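Local coordinates for putative Scyalone Dehydratase (Novosphingobium aromaticivorans DSM 12444, PDB 3EF8), which is a putative scytalone dehydratase of the SnoaL-like, NTF2-like family, probably a lyase that removes water from a small organic substrate, at the interface of chains A and B. Coordinates in Å, arbitrary orientation; residue numbers count along the deposited sequence, not the author numbering. Chains: chain A/B, Putative Scyalone Dehydratase.

The interface of chains A and B. Residues chain A 134-136; chain B 96, 98, 105.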
loop_
_atom_site.group_PDB
_atom_site.type_symbol
_atom_site.label_atom_id
_atom_site.label_comp_id
_atom_site.label_asym_id
_atom_site.label_seq_id
_atom_site.Cartn_x
_atom_site.Cartn_y
_atom_site.Cartn_z
HETATM N N MSE A 134 13.439 -8.250 5.053
HETATM C CA MSE A 134 13.370 -9.373 5.954
HETATM C C MSE A 134 12.311 -10.300 5.463
HETATM O O MSE A 134 11.544 -9.976 4.559
HETATM C CB MSE A 134 13.090 -8.936 7.369
HETATM C CG MSE A 134 11.948 -8.035 7.495
HETATM SE SE MSE A 134 12.252 -6.936 9.075
HETATM C CE MSE A 134 10.460 -6.869 9.544
ATOM N N THR A 135 12.281 -11.485 6.067
ATOM C CA THR A 135 11.300 -12.514 5.716
ATOM C C THR A 135 10.841 -13.290 6.951
ATOM O O THR A 135 11.514 -13.303 8.004
ATOM C CB THR A 135 11.806 -13.531 4.686
ATOM O OG1 THR A 135 12.808 -14.378 5.275
ATOM C CG2 THR A 135 12.410 -12.859 3.482
ATOM N N THR A 136 9.686 -13.910 6.796
ATOM C CA THR A 136 9.128 -14.761 7.834
ATOM C C THR A 136 8.620 -16.043 7.256
ATOM O O THR A 136 7.780 -16.077 6.358
ATOM C CB THR A 136 7.961 -14.011 8.543
ATOM O OG1 THR A 136 8.490 -12.787 9.094
ATOM C CG2 THR A 136 7.346 -14.866 9.679
ATOM N N ILE B 96 6.430 -3.073 10.370
ATOM C CA ILE B 96 6.862 -4.348 10.982
ATOM C C ILE B 96 8.264 -4.142 11.531
ATOM O O ILE B 96 9.113 -3.614 10.893
ATOM C CB ILE B 96 6.831 -5.482 9.980
ATOM C CG1 ILE B 96 5.428 -5.647 9.340
ATOM C CG2 ILE B 96 7.222 -6.817 10.674
ATOM C CD1 ILE B 96 5.242 -4.789 8.051
ATOM N N ARG B 98 11.525 -6.015 13.479
ATOM C CA ARG B 98 12.256 -7.266 13.852
ATOM C C ARG B 98 13.269 -6.803 14.894
ATOM O O ARG B 98 14.157 -5.985 14.634
ATOM C CB ARG B 98 12.956 -7.906 12.663
ATOM C CG ARG B 98 13.705 -9.165 13.124
ATOM C CD ARG B 98 13.735 -10.257 12.146
ATOM N NE ARG B 98 12.404 -10.697 11.803
ATOM C CZ ARG B 98 12.145 -11.445 10.744
ATOM N NH1 ARG B 98 13.132 -11.802 9.948
ATOM N NH2 ARG B 98 10.903 -11.751 10.461
ATOM N N ASP B 105 8.154 -10.537 15.889
ATOM C CA ASP B 105 8.064 -9.259 15.216
ATOM C C ASP B 105 6.901 -8.434 15.778
ATOM O O ASP B 105 5.790 -8.925 16.021
ATOM C CB ASP B 105 7.868 -9.478 13.713
ATOM C CG ASP B 105 9.071 -10.078 13.017
ATOM O OD1 ASP B 105 10.209 -10.107 13.537
ATOM O OD2 ASP B 105 8.896 -10.478 11.836
HETATM O O HOH W 1 6.804 -11.080 10.319
#
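B:Arg98, on strand 86-99, reaches across to strand 127-136 of the other chain and holds the backbone carbonyl of A:Thr135 end-on with both terminal nitrogens. B:Arg98 NH1 donates to A:Thr135 O at 2.9 Å and B:Arg98 NH2 to the same oxygen at 3.0 Å. Both bonds lie in the guanidinium plane, are bent at the hydrogen, and approach one face of the carbonyl: NH1 is tilted 21° from its plane, while NH2 stands well above it. NH2 also makes a weak bond to the hydroxyl OG1 of A:Thr136, which lies at the guanidinium edge, in its plane.

Within chain B, the loop residue B:Asp105 fixes the rotation of this guanidinium by a side-on pair of hydrogen bonds, the NH2–OD2 one also a salt bridge. B:Arg98 NE donates almost straight to B:Asp105 OD1 at 2.9 Å and B:Arg98 NH2 to B:Asp105 OD2 at 2.7 Å, each carboxylate oxygen using its syn lone pair. The carboxylate may also offset the arginine's charge at the interface. B:Arg98 leaves its backbone with CG anti to N (chi1 179°), then bends at chi2 and chi3 to bring the guanidinium between the carbonyl of A:Thr135 and the carboxylate of B:Asp105.

Apolar packing lies beside this polar network. The selenomethionine A:Met134 runs antiparallel to the B:Arg98 side chain, with A:Met134 SE 3.8 Å from B:Arg98 CB. Its chain bends at chi3, and the terminal methyl A:Met134 CE packs closely on B:Ile96 CG2 at 3.4 Å. The patch is a strand-to-strand part of the A–B interface in a deposited assembly of three copies; the structure alone does not show whether the trimer is the biological form.

Water 1 bridges the chains, lying 2.7 Å from A:Thr136 OG1 and equally far from B:Asp105 OD2.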